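Local coordinates for protein RNA 2',3'-cyclic phosphodiesterase (PDB 5H7E) that belongs to the LigT-like phosphoesterases of the 2H clan, a family whose compact fold pairs two alpha-beta lobes, at residues S46-V51 with E57-L62; Y6-A11 with E169-F174; A23-K28 with P141-D146; T64-D69 with E106-G111. All coordinates share one frame; numbering follows the deposited sequence.

Contact 1. Residues S46-V51 with E57-L62; sequences SYLPAV and EDLKRL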
loop_
_atom_site.group_PDB
_atom_site.type_symbol
_atom_site.label_atom_id
_atom_site.label_comp_id
_atom_site.label_asym_id
_atom_site.label_seq_id
_atom_site.Cartn_x
_atom_site.Cartn_y
_atom_site.Cartn_z
ATOM N N SER A 46 1.292 2.358 -5.964
ATOM C CA SER A 46 2.460 2.485 -6.804
ATOM C C SER A 46 3.614 2.957 -5.935
ATOM O O SER A 46 3.433 3.771 -5.021
ATOM C CB SER A 46 2.229 3.519 -7.924
ATOM O OG SER A 46 3.358 3.472 -8.808
ATOM N N TYR A 47 4.801 2.437 -6.221
ATOM C CA TYR A 47 6.015 2.797 -5.495
ATOM C C TYR A 47 6.971 3.498 -6.445
ATOM O O TYR A 47 7.234 3.001 -7.535
ATOM C CB TYR A 47 6.642 1.525 -4.898
ATOM C CG TYR A 47 8.009 1.730 -4.346
ATOM C CD1 TYR A 47 8.228 2.595 -3.311
ATOM C CD2 TYR A 47 9.096 1.050 -4.889
ATOM C CE1 TYR A 47 9.497 2.810 -2.823
ATOM C CE2 TYR A 47 10.375 1.241 -4.381
ATOM C CZ TYR A 47 10.559 2.125 -3.379
ATOM O OH TYR A 47 11.851 2.310 -2.879
ATOM N N LEU A 48 7.493 4.641 -6.004
ATOM C CA LEU A 48 8.327 5.541 -6.808
ATOM C C LEU A 48 9.655 5.710 -6.093
ATOM O O LEU A 48 9.790 6.557 -5.188
ATOM C CB LEU A 48 7.620 6.896 -6.961
ATOM C CG LEU A 48 6.246 6.904 -7.676
ATOM C CD1 LEU A 48 5.103 6.388 -6.832
ATOM C CD2 LEU A 48 5.904 8.328 -8.049
ATOM N N PRO A 49 10.674 4.966 -6.490
ATOM C CA PRO A 49 11.888 4.886 -5.656
ATOM C C PRO A 49 12.739 6.130 -5.640
ATOM O O PRO A 49 13.562 6.288 -4.725
ATOM C CB PRO A 49 12.656 3.711 -6.273
ATOM C CG PRO A 49 12.105 3.595 -7.677
ATOM C CD PRO A 49 10.669 3.985 -7.589
ATOM N N ALA A 50 12.651 7.011 -6.664
ATOM C CA ALA A 50 13.666 8.077 -6.752
ATOM C C ALA A 50 13.044 9.288 -7.464
ATOM O O ALA A 50 13.317 9.564 -8.634
ATOM C CB ALA A 50 14.949 7.592 -7.471
ATOM N N VAL A 51 12.210 10.039 -6.755
ATOM C CA VAL A 51 11.488 11.165 -7.348
ATOM C C VAL A 51 12.260 12.447 -7.064
ATOM O O VAL A 51 12.470 12.776 -5.888
ATOM C CB VAL A 51 10.068 11.265 -6.801
ATOM C CG1 VAL A 51 9.361 12.393 -7.482
ATOM C CG2 VAL A 51 9.315 9.920 -7.009
ATOM N N GLU A 57 4.982 18.285 -6.963
ATOM C CA GLU A 57 3.735 18.974 -7.279
ATOM C C GLU A 57 2.991 18.309 -8.424
ATOM O O GLU A 57 1.761 18.195 -8.366
ATOM C CB GLU A 57 3.999 20.454 -7.577
ATOM C CG GLU A 57 2.721 21.284 -7.610
ATOM C CD GLU A 57 1.963 21.257 -6.281
ATOM O OE1 GLU A 57 2.605 21.137 -5.211
ATOM O OE2 GLU A 57 0.717 21.359 -6.311
ATOM N N ASP A 58 3.692 17.813 -9.460
ATOM C CA ASP A 58 2.979 17.058 -10.506
ATOM C C ASP A 58 2.290 15.832 -9.939
ATOM O O ASP A 58 1.185 15.486 -10.367
ATOM C CB ASP A 58 3.908 16.607 -11.633
ATOM C CG ASP A 58 4.403 17.773 -12.500
ATOM O OD1 ASP A 58 3.751 18.851 -12.530
ATOM O OD2 ASP A 58 5.450 17.578 -13.174
ATOM N N LEU A 59 2.958 15.134 -9.021
ATOM C CA LEU A 59 2.362 13.939 -8.434
ATOM C C LEU A 59 1.146 14.290 -7.590
ATOM O O LEU A 59 0.203 13.485 -7.479
ATOM C CB LEU A 59 3.392 13.205 -7.564
ATOM C CG LEU A 59 4.528 12.600 -8.399
ATOM C CD1 LEU A 59 5.591 12.031 -7.452
ATOM C CD2 LEU A 59 4.041 11.425 -9.308
ATOM N N LYS A 60 1.172 15.450 -6.932
ATOM C CA LYS A 60 0.027 15.891 -6.143
ATOM C C LYS A 60 -1.144 16.244 -7.047
ATOM O O LYS A 60 -2.290 15.922 -6.737
ATOM C CB LYS A 60 0.413 17.092 -5.265
ATOM C CG LYS A 60 1.222 16.665 -4.045
ATOM C CD LYS A 60 1.856 17.835 -3.296
ATOM C CE LYS A 60 0.821 18.755 -2.689
ATOM N NZ LYS A 60 1.467 19.857 -1.873
ATOM N N ARG A 61 -0.873 16.921 -8.154
ATOM C CA ARG A 61 -1.926 17.226 -9.113
ATOM C C ARG A 61 -2.532 15.945 -9.674
ATOM O O ARG A 61 -3.741 15.882 -9.915
ATOM C CB ARG A 61 -1.364 18.088 -10.237
ATOM C CG ARG A 61 -1.034 19.477 -9.819
ATOM C CD ARG A 61 -0.645 20.317 -11.066
ATOM N NE ARG A 61 0.079 21.538 -10.714
ATOM C CZ ARG A 61 1.393 21.727 -10.866
ATOM N NH1 ARG A 61 2.177 20.780 -11.377
ATOM N NH2 ARG A 61 1.930 22.883 -10.501
ATOM N N LEU A 62 -1.687 14.948 -9.965
ATOM C CA LEU A 62 -2.197 13.665 -10.460
ATOM C C LEU A 62 -3.089 12.988 -9.428
ATOM O O LEU A 62 -4.181 12.505 -9.763
ATOM C CB LEU A 62 -1.019 12.769 -10.850
ATOM C CG LEU A 62 -1.414 11.347 -11.302
ATOM C CD1 LEU A 62 -2.223 11.405 -12.633
ATOM C CD2 LEU A 62 -0.093 10.629 -11.473
#

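Contact 2. Residues Y6-A11 with E169-F174; sequences YRLFYA and EVQSTF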
loop_
_atom_site.group_PDB
_atom_site.type_symbol
_atom_site.label_atom_id
_atom_site.label_comp_id
_atom_site.label_asym_id
_atom_site.label_seq_id
_atom_site.Cartn_x
_atom_site.Cartn_y
_atom_site.Cartn_z
ATOM N N TYR A 6 13.479 11.591 -3.537
ATOM C CA TYR A 6 12.596 11.055 -2.516
ATOM C C TYR A 6 12.121 9.660 -2.902
ATOM O O TYR A 6 11.840 9.397 -4.066
ATOM C CB TYR A 6 11.347 11.929 -2.352
ATOM C CG TYR A 6 11.586 13.337 -1.841
ATOM C CD1 TYR A 6 12.719 13.666 -1.131
ATOM C CD2 TYR A 6 10.638 14.334 -2.066
ATOM C CE1 TYR A 6 12.905 14.941 -0.657
ATOM C CE2 TYR A 6 10.821 15.625 -1.577
ATOM C CZ TYR A 6 11.946 15.915 -0.877
ATOM O OH TYR A 6 12.137 17.202 -0.405
ATOM N N ARG A 7 11.889 8.803 -1.894
ATOM C CA ARG A 7 11.183 7.534 -2.092
ATOM C C ARG A 7 9.740 7.781 -1.728
ATOM O O ARG A 7 9.444 8.104 -0.564
ATOM C CB ARG A 7 11.717 6.395 -1.216
ATOM C CG ARG A 7 13.183 6.109 -1.368
ATOM C CD ARG A 7 13.605 4.934 -0.479
ATOM N NE ARG A 7 15.008 4.622 -0.701
ATOM C CZ ARG A 7 15.551 3.441 -0.437
ATOM N NH1 ARG A 7 14.793 2.466 0.060
ATOM N NH2 ARG A 7 16.842 3.230 -0.676
ATOM N N LEU A 8 8.850 7.673 -2.726
ATOM C CA LEU A 8 7.464 8.028 -2.493
ATOM C C LEU A 8 6.596 6.832 -2.834
ATOM O O LEU A 8 6.997 5.939 -3.580
ATOM C CB LEU A 8 6.983 9.196 -3.348
ATOM C CG LEU A 8 7.821 10.471 -3.178
ATOM C CD1 LEU A 8 7.268 11.554 -4.129
ATOM C CD2 LEU A 8 7.784 10.997 -1.743
ATOM N N PHE A 9 5.387 6.807 -2.269
ATOM C CA PHE A 9 4.443 5.799 -2.736
ATOM C C PHE A 9 3.035 6.293 -2.483
ATOM O O PHE A 9 2.807 7.104 -1.597
ATOM C CB PHE A 9 4.669 4.400 -2.092
ATOM C CG PHE A 9 4.583 4.382 -0.589
ATOM C CD1 PHE A 9 5.688 4.741 0.195
ATOM C CD2 PHE A 9 3.413 3.933 0.028
ATOM C CE1 PHE A 9 5.623 4.686 1.587
ATOM C CE2 PHE A 9 3.339 3.868 1.416
ATOM C CZ PHE A 9 4.421 4.229 2.207
ATOM N N TYR A 10 2.114 5.876 -3.356
ATOM C CA TYR A 10 0.694 6.161 -3.178
ATOM C C TYR A 10 0.057 4.959 -2.514
ATOM O O TYR A 10 0.357 3.828 -2.903
ATOM C CB TYR A 10 0.021 6.353 -4.511
ATOM C CG TYR A 10 0.317 7.649 -5.271
ATOM C CD1 TYR A 10 -0.440 8.781 -5.077
ATOM C CD2 TYR A 10 1.306 7.657 -6.229
ATOM C CE1 TYR A 10 -0.215 9.969 -5.868
ATOM C CE2 TYR A 10 1.551 8.787 -6.989
ATOM C CZ TYR A 10 0.769 9.900 -6.828
ATOM O OH TYR A 10 1.051 10.977 -7.662
ATOM N N ALA A 11 -0.728 5.209 -1.475
ATOM C CA ALA A 11 -1.317 4.055 -0.783
ATOM C C ALA A 11 -2.625 4.493 -0.154
ATOM O O ALA A 11 -2.865 5.677 0.088
ATOM C CB ALA A 11 -0.372 3.530 0.299
ATOM N N GLU A 169 6.016 9.287 6.082
ATOM C CA GLU A 169 5.518 10.630 6.353
ATOM C C GLU A 169 4.494 10.985 5.293
ATOM O O GLU A 169 4.767 10.824 4.093
ATOM C CB GLU A 169 6.637 11.662 6.329
ATOM C CG GLU A 169 7.680 11.439 7.416
ATOM C CD GLU A 169 8.735 12.527 7.438
ATOM O OE1 GLU A 169 8.663 13.432 6.571
ATOM O OE2 GLU A 169 9.637 12.480 8.314
ATOM N N VAL A 170 3.321 11.446 5.728
ATOM C CA VAL A 170 2.296 11.873 4.775
ATOM C C VAL A 170 2.775 13.128 4.059
ATOM O O VAL A 170 3.108 14.145 4.688
ATOM C CB VAL A 170 0.962 12.165 5.469
ATOM C CG1 VAL A 170 0.006 12.865 4.457
ATOM C CG2 VAL A 170 0.362 10.983 6.054
ATOM N N GLN A 171 2.805 13.074 2.726
ATOM C CA GLN A 171 3.118 14.239 1.905
ATOM C C GLN A 171 1.872 14.999 1.505
ATOM O O GLN A 171 1.854 16.232 1.525
ATOM C CB GLN A 171 3.847 13.831 0.636
ATOM C CG GLN A 171 5.107 13.101 0.891
ATOM C CD GLN A 171 6.051 13.933 1.702
ATOM O OE1 GLN A 171 6.673 14.839 1.171
ATOM N NE2 GLN A 171 6.146 13.655 2.993
ATOM N N SER A 172 0.831 14.278 1.116
ATOM C CA SER A 172 -0.412 14.899 0.705
ATOM C C SER A 172 -1.491 13.837 0.754
ATOM O O SER A 172 -1.203 12.648 0.656
ATOM C CB SER A 172 -0.318 15.491 -0.702
ATOM O OG SER A 172 -1.379 16.409 -0.844
ATOM N N THR A 173 -2.729 14.263 0.961
ATOM C CA THR A 173 -3.857 13.355 0.852
ATOM C C THR A 173 -4.806 13.885 -0.211
ATOM O O THR A 173 -4.889 15.099 -0.435
ATOM C CB THR A 173 -4.606 13.169 2.170
ATOM O OG1 THR A 173 -5.070 14.441 2.643
ATOM C CG2 THR A 173 -3.706 12.541 3.213
ATOM N N PHE A 174 -5.474 12.967 -0.899
ATOM C CA PHE A 174 -6.354 13.327 -2.019
ATOM C C PHE A 174 -7.714 12.708 -1.756
ATOM O O PHE A 174 -7.849 11.487 -1.778
ATOM C CB PHE A 174 -5.791 12.841 -3.353
ATOM C CG PHE A 174 -4.311 13.041 -3.480
ATOM C CD1 PHE A 174 -3.803 14.312 -3.710
ATOM C CD2 PHE A 174 -3.439 11.956 -3.394
ATOM C CE1 PHE A 174 -2.400 14.501 -3.769
ATOM C CE2 PHE A 174 -2.058 12.130 -3.446
ATOM C CZ PHE A 174 -1.547 13.412 -3.653
#

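Contact 3. Residues A23-K28 with P141-D146; sequences AEAQAK and PPLIFD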
loop_
_atom_site.group_PDB
_atom_site.type_symbol
_atom_site.label_atom_id
_atom_site.label_comp_id
_atom_site.label_asym_id
_atom_site.label_seq_id
_atom_site.Cartn_x
_atom_site.Cartn_y
_atom_site.Cartn_z
ATOM N N ALA A 23 -3.227 -7.175 13.477
ATOM C CA ALA A 23 -2.180 -7.411 14.447
ATOM C C ALA A 23 -2.448 -8.657 15.260
ATOM O O ALA A 23 -1.498 -9.326 15.682
ATOM C CB ALA A 23 -2.064 -6.226 15.407
ATOM N N GLU A 24 -3.731 -8.953 15.547
ATOM C CA GLU A 24 -4.036 -10.174 16.259
ATOM C C GLU A 24 -3.620 -11.391 15.439
ATOM O O GLU A 24 -3.151 -12.386 16.000
ATOM C CB GLU A 24 -5.511 -10.218 16.604
ATOM C CG GLU A 24 -5.905 -9.107 17.564
ATOM C CD GLU A 24 -7.371 -9.097 17.933
ATOM O OE1 GLU A 24 -7.943 -7.992 18.044
ATOM O OE2 GLU A 24 -7.945 -10.198 18.103
ATOM N N ALA A 25 -3.772 -11.328 14.118
ATOM C CA ALA A 25 -3.293 -12.431 13.266
ATOM C C ALA A 25 -1.782 -12.571 13.328
ATOM O O ALA A 25 -1.241 -13.674 13.246
ATOM C CB ALA A 25 -3.751 -12.199 11.835
ATOM N N GLN A 26 -1.064 -11.459 13.482
ATOM C CA GLN A 26 0.385 -11.557 13.560
ATOM C C GLN A 26 0.886 -12.249 14.806
ATOM O O GLN A 26 2.048 -12.637 14.838
ATOM C CB GLN A 26 1.017 -10.167 13.514
ATOM C CG GLN A 26 0.733 -9.389 12.283
ATOM C CD GLN A 26 1.224 -7.922 12.424
ATOM O OE1 GLN A 26 0.984 -7.284 13.448
ATOM N NE2 GLN A 26 1.906 -7.406 11.403
ATOM N N ALA A 27 0.056 -12.405 15.834
ATOM C CA ALA A 27 0.508 -13.151 17.011
ATOM C C ALA A 27 0.913 -14.581 16.661
ATOM O O ALA A 27 1.654 -15.221 17.424
ATOM C CB ALA A 27 -0.581 -13.173 18.078
ATOM N N LYS A 28 0.454 -15.104 15.522
ATOM C CA LYS A 28 0.828 -16.453 15.103
ATOM C C LYS A 28 2.220 -16.529 14.487
ATOM O O LYS A 28 2.759 -17.631 14.354
ATOM C CB LYS A 28 -0.201 -16.993 14.111
ATOM C CG LYS A 28 -1.609 -16.958 14.692
ATOM C CD LYS A 28 -2.684 -17.121 13.635
ATOM C CE LYS A 28 -4.071 -16.913 14.244
ATOM N NZ LYS A 28 -4.317 -17.867 15.348
ATOM N N PRO A 141 -0.968 -20.753 9.216
ATOM C CA PRO A 141 -2.150 -21.401 8.680
ATOM C C PRO A 141 -2.931 -20.422 7.827
ATOM O O PRO A 141 -2.799 -19.207 8.008
ATOM C CB PRO A 141 -2.924 -21.786 9.941
ATOM C CG PRO A 141 -2.584 -20.721 10.871
ATOM C CD PRO A 141 -1.158 -20.340 10.613
ATOM N N PRO A 142 -3.704 -20.902 6.855
ATOM C CA PRO A 142 -4.596 -20.016 6.119
ATOM C C PRO A 142 -5.592 -19.328 7.046
ATOM O O PRO A 142 -6.136 -19.941 7.976
ATOM C CB PRO A 142 -5.303 -20.961 5.127
ATOM C CG PRO A 142 -5.031 -22.304 5.604
ATOM C CD PRO A 142 -3.832 -22.324 6.447
ATOM N N LEU A 143 -5.772 -18.009 6.803
ATOM C CA LEU A 143 -6.733 -17.200 7.528
ATOM C C LEU A 143 -7.632 -16.471 6.546
ATOM O O LEU A 143 -7.220 -16.177 5.429
ATOM C CB LEU A 143 -6.015 -16.105 8.400
ATOM C CG LEU A 143 -5.015 -16.643 9.403
ATOM C CD1 LEU A 143 -4.365 -15.407 10.112
ATOM C CD2 LEU A 143 -5.643 -17.517 10.445
ATOM N N ILE A 144 -8.874 -16.189 6.955
ATOM C CA ILE A 144 -9.689 -15.262 6.174
ATOM C C ILE A 144 -10.302 -14.245 7.112
ATOM O O ILE A 144 -10.445 -14.476 8.322
ATOM C CB ILE A 144 -10.781 -15.998 5.346
ATOM C CG1 ILE A 144 -11.756 -16.724 6.251
ATOM C CG2 ILE A 144 -10.138 -16.891 4.244
ATOM C CD1 ILE A 144 -12.956 -17.416 5.408
ATOM N N PHE A 145 -10.657 -13.082 6.542
ATOM C CA PHE A 145 -11.189 -11.981 7.312
ATOM C C PHE A 145 -12.518 -11.532 6.711
ATOM O O PHE A 145 -12.793 -11.744 5.520
ATOM C CB PHE A 145 -10.176 -10.802 7.315
ATOM C CG PHE A 145 -8.872 -11.142 7.943
ATOM C CD1 PHE A 145 -7.851 -11.695 7.205
ATOM C CD2 PHE A 145 -8.662 -10.861 9.279
ATOM C CE1 PHE A 145 -6.655 -12.032 7.811
ATOM C CE2 PHE A 145 -7.481 -11.153 9.886
ATOM C CZ PHE A 145 -6.461 -11.760 9.168
ATOM N N ASP A 146 -13.364 -10.958 7.557
ATOM C CA ASP A 146 -14.625 -10.447 7.060
ATOM C C ASP A 146 -14.786 -8.953 7.276
ATOM O O ASP A 146 -15.872 -8.431 6.988
ATOM C CB ASP A 146 -15.822 -11.174 7.702
ATOM C CG ASP A 146 -15.907 -11.003 9.223
ATOM O OD1 ASP A 146 -15.211 -10.185 9.845
ATOM O OD2 ASP A 146 -16.737 -11.720 9.840
#

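Contact 4. Residues T64-D69 with E106-G111; sequences TRLTQD and ENLRAG. With SO4 (sulfate ion), chain F.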
loop_
_atom_site.group_PDB
_atom_site.type_symbol
_atom_site.label_atom_id
_atom_site.label_comp_id
_atom_site.label_asym_id
_atom_site.label_seq_id
_atom_site.Cartn_x
_atom_site.Cartn_y
_atom_site.Cartn_z
ATOM N N THR A 64 -4.872 14.408 -7.086
ATOM C CA THR A 64 -6.139 15.119 -6.999
ATOM C C THR A 64 -7.035 14.793 -8.191
ATOM O O THR A 64 -8.233 14.547 -8.018
ATOM C CB THR A 64 -5.845 16.627 -6.923
ATOM O OG1 THR A 64 -5.171 16.894 -5.689
ATOM C CG2 THR A 64 -7.122 17.432 -6.963
ATOM N N ARG A 65 -6.476 14.770 -9.399
ATOM C CA ARG A 65 -7.311 14.570 -10.581
ATOM C C ARG A 65 -7.912 13.167 -10.589
ATOM O O ARG A 65 -9.074 12.988 -10.978
ATOM C CB ARG A 65 -6.479 14.793 -11.843
ATOM C CG ARG A 65 -7.238 14.727 -13.142
ATOM C CD ARG A 65 -6.272 14.755 -14.331
ATOM N NE ARG A 65 -6.119 13.411 -14.893
ATOM C CZ ARG A 65 -4.959 12.815 -15.141
ATOM N NH1 ARG A 65 -3.823 13.450 -14.902
ATOM N NH2 ARG A 65 -4.941 11.586 -15.645
ATOM N N LEU A 66 -7.136 12.166 -10.176
ATOM C CA LEU A 66 -7.630 10.778 -10.272
ATOM C C LEU A 66 -8.675 10.467 -9.213
ATOM O O LEU A 66 -9.460 9.526 -9.381
ATOM C CB LEU A 66 -6.479 9.771 -10.167
ATOM C CG LEU A 66 -5.574 9.813 -11.412
ATOM C CD1 LEU A 66 -4.403 8.811 -11.397
ATOM C CD2 LEU A 66 -6.355 9.695 -12.734
ATOM N N THR A 67 -8.696 11.198 -8.103
ATOM C CA THR A 67 -9.624 10.912 -7.022
ATOM C C THR A 67 -10.839 11.796 -7.055
ATOM O O THR A 67 -11.778 11.561 -6.289
ATOM C CB THR A 67 -8.944 11.093 -5.638
ATOM O OG1 THR A 67 -8.395 12.429 -5.568
ATOM C CG2 THR A 67 -7.821 10.073 -5.437
ATOM N N GLN A 68 -10.868 12.796 -7.926
ATOM C CA GLN A 68 -11.926 13.788 -7.845
ATOM C C GLN A 68 -13.312 13.181 -8.080
ATOM O O GLN A 68 -14.289 13.623 -7.472
ATOM C CB GLN A 68 -11.641 14.899 -8.855
ATOM C CG GLN A 68 -12.515 16.108 -8.679
ATOM C CD GLN A 68 -12.299 16.855 -7.346
ATOM O OE1 GLN A 68 -11.327 16.624 -6.609
ATOM N NE2 GLN A 68 -13.224 17.769 -7.044
ATOM N N ASP A 69 -13.424 12.169 -8.952
ATOM C CA ASP A 69 -14.728 11.666 -9.381
ATOM C C ASP A 69 -15.051 10.268 -8.857
ATOM O O ASP A 69 -16.115 9.730 -9.183
ATOM C CB ASP A 69 -14.799 11.675 -10.912
ATOM C CG ASP A 69 -14.889 13.069 -11.494
ATOM O OD1 ASP A 69 -15.187 14.038 -10.771
ATOM O OD2 ASP A 69 -14.719 13.181 -12.700
ATOM N N GLU A 106 -4.180 1.325 -11.804
ATOM C CA GLU A 106 -3.655 1.312 -13.159
ATOM C C GLU A 106 -3.628 2.720 -13.759
ATOM O O GLU A 106 -2.700 3.045 -14.522
ATOM C CB GLU A 106 -4.461 0.362 -14.053
ATOM C CG GLU A 106 -4.393 -1.087 -13.540
ATOM C CD GLU A 106 -2.991 -1.720 -13.636
ATOM O OE1 GLU A 106 -2.822 -2.842 -13.110
ATOM O OE2 GLU A 106 -2.068 -1.128 -14.243
ATOM N N ASN A 107 -4.664 3.546 -13.478
ATOM C CA ASN A 107 -4.654 4.941 -13.963
ATOM C C ASN A 107 -3.512 5.720 -13.323
ATOM O O ASN A 107 -2.876 6.554 -13.981
ATOM C CB ASN A 107 -5.964 5.653 -13.631
ATOM C CG ASN A 107 -7.087 5.364 -14.624
ATOM O OD1 ASN A 107 -7.553 6.262 -15.292
ATOM N ND2 ASN A 107 -7.515 4.136 -14.707
ATOM N N LEU A 108 -3.263 5.469 -12.029
ATOM C CA LEU A 108 -2.172 6.143 -11.337
ATOM C C LEU A 108 -0.835 5.778 -11.970
ATOM O O LEU A 108 -0.007 6.651 -12.286
ATOM C CB LEU A 108 -2.257 5.731 -9.855
ATOM C CG LEU A 108 -1.282 6.370 -8.957
ATOM C CD1 LEU A 108 -1.634 7.893 -8.829
ATOM C CD2 LEU A 108 -1.388 5.657 -7.607
ATOM N N ARG A 109 -0.612 4.476 -12.172
ATOM C CA ARG A 109 0.652 4.029 -12.755
ATOM C C ARG A 109 0.832 4.597 -14.148
ATOM O O ARG A 109 1.948 4.993 -14.532
ATOM C CB ARG A 109 0.695 2.486 -12.760
ATOM C CG ARG A 109 0.801 1.952 -11.349
ATOM C CD ARG A 109 0.539 0.446 -11.374
ATOM N NE ARG A 109 0.720 -0.114 -10.038
ATOM C CZ ARG A 109 1.174 -1.349 -9.806
ATOM N NH1 ARG A 109 1.445 -2.166 -10.848
ATOM N NH2 ARG A 109 1.352 -1.727 -8.541
ATOM N N ALA A 110 -0.250 4.631 -14.937
ATOM C CA ALA A 110 -0.141 5.225 -16.254
ATOM C C ALA A 110 0.175 6.712 -16.166
ATOM O O ALA A 110 0.930 7.235 -17.002
ATOM C CB ALA A 110 -1.432 4.995 -17.049
ATOM N N GLY A 111 -0.475 7.421 -15.235
ATOM C CA GLY A 111 -0.224 8.851 -15.117
ATOM C C GLY A 111 1.196 9.149 -14.678
ATOM O O GLY A 111 1.790 10.133 -15.112
HETATM S S SO4 F . -7.849 17.016 -2.866
HETATM O O1 SO4 F . -6.806 18.047 -2.709
HETATM O O2 SO4 F . -7.265 16.049 -3.781
HETATM O O3 SO4 F . -9.058 17.576 -3.486
HETATM O O4 SO4 F . -8.230 16.481 -1.547
#

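Contact 1. Residues S46-V51 with E57-L62
Leu48 and Val51 both point at Leu59, and these three side chains pack the helix 56-67 against the sheet edge in one lobe of the LigT-like phosphoesterase fold. The chain turns a corner at Pro49, yet the residues before and after it send their side chains to the same leucine. Leu48 has an uncommon leucine shape: chi2 of 76° puts CD2, rather than CD1, at the far end of the chain. That methyl meets the fork of Leu59 tip to tip, with Leu48 CD2 lying 3.8 Å from Leu59 CD1 and equally near its CD2. Val51 carries CG1 anti to its own N (chi1 -178°), which brings this branch to Leu59 CD1 at 3.8 Å. Leu59 is stretched in turn, and its CD1 touches both partners. All three residues are buried, and Leu8 of strand 6-13 and Ile117 add further apolar cover around Leu59. On the outer side of the helix the chemistry changes to charge. Asp58 bridges two arginines, Arg55 through OD2 and Arg61 through OD1, while the aliphatic part of Glu57 lies over one guanidinium face of Arg61. The bridge from Arg61 NH1 to Asp58 OD1 is 2.7 Å long.

Contact 2. Residues Y6-A11 with E169-F174
Tyr10 and Phe174 make the firm part of this contact between two strands of the curled antiparallel sheet. Their side chains cross at about a right angle. Phe174 CE2 comes to the edge of the tyrosine ring, near its plane, 3.7 Å from Tyr10 CE1 and a little farther from its CD1. Tyr10 CG stands beside the backbone N (chi1 -73°), and the ring swings over toward Phe174 although the bond to CB does not aim that way. Both rings are buried, and the hydroxyl of Tyr10 is satisfied by the carbonyl oxygen of Leu59. Toward Gln171 the packing is slacker: Leu8 CD2 stays 4.3 Å from Gln171 CG, a grazing approach by the aliphatic part of a partly exposed side chain. The amide of Gln171 folds back on its own strand, where NE2 gives a weak hydrogen bond to Glu169 O at 3.3 Å. Gln171 and Ser172 both face Leu156 of strand 148-160, a classic beta bulge. That strand pairs antiparallel with 6-13 and with 167-175, and so separates the two, whose touching parts run 19° apart. Helix 56-67 packs on Leu8 and Phe174, and helix 101-114 on Tyr10.

Contact 3. Residues A23-K28 with P141-D146
Ala25 on helix 16-26 meets Leu143 and Phe145 of the connection between strands 127-132 and 148-160, and the touching atoms are all carbon. Two apolar contacts form the centre. The methyl of Ala25 sits 3.7 Å from Leu143 CD1, and the same CB lies in the plane of the Phe145 ring at its edge, 3.8 Å from CZ. Leu143 and Phe145 are two apart in an extended chain, which is why both turn to the helix while Ile144 between them does not. At the exposed end the contact is looser, and made by the carbon stem of a charged residue: Lys28 crosses Leu143, with Lys28 CE 4.2 Å from Leu143 CD2. The lysine chain runs extended until chi4 (-58°) bends the amino group off this line. Hydrogen bonds hold each side elsewhere. Leu143 and Phe145 bond through their backbones to Thr80 and Arg78 of strand 73-83, and Gln26 NE2 reaches the carbonyls of Leu130 and Val36. Lys28 and the 141-146 chain also touch crystal neighbours. With the backbones of Leu143 and Phe145 thus engaged, the contact depends on close fit of hydrocarbon; Lys28 is exposed, so its charge probably stays at the surface.

Contact 4. Residues T64-D69 with E106-G111
Leu66 places CG beside its backbone N (chi1 -70°) and then extends fully (chi2 -179°), so that CD1 is driven end-on into helix 101-114, against Leu108. With its CG anti to N (chi1 -177°), Leu108 still brings CD1 to within 3.9 Å of Leu66 CD1. Even so, Leu66 packs largely on backbone: CD1 is 3.5 Å from Leu108 CA, tighter than usual carbon contact, and 3.7 Å from Asn107 C. The other branch, Leu66 CD2, comes within 4.2 Å of Asn107 CB. Of the Asn107 side chain it is CB that meets Leu66; ND2 bonds to Glu103 O within its own helix. The alpha carbons of Leu66 and Leu108 are 7.2 Å apart, the nearest pair between the two segments. One turn on from Asn107, Gly111 has no side chain on the side facing Leu66. Away from this interface, Thr64 OG1 lies 3.0 Å from O2 of a sulfate ion, probably from the crystallisation liquor, and also bonds with Lys60 O; Arg175 N and Arg177 NE bind the same ion. Helix 56-67 is thus two-faced here: Leu66 packs it on the neighbouring helix through hydrocarbon, while its other side meets a bound sulfate, consistent with a place that accepts an anion.

From the N terminus, strand 6-13 opens contact 2, whose loop closes only at 169-174 and encloses everything else. Next, helix 16-26 opens contact 3, closed at 141-146 and nested inside contact 2. Within that loop contact 1 (46-51 with 57-62) and contact 4 (64-69 with 106-111) follow in series, so none of the loops cross. Helix 56-67 serves both, first held to the sheet, then to helix 101-114. Contacts 1, 2 and 4 touch one another and make one lobe continuous: Phe174 lies against Thr64 and Thr67, and Leu62 packs on Gly111. Contact 3 stands on the other side of the chain's centre, its centre about 33 Å from that of contact 1.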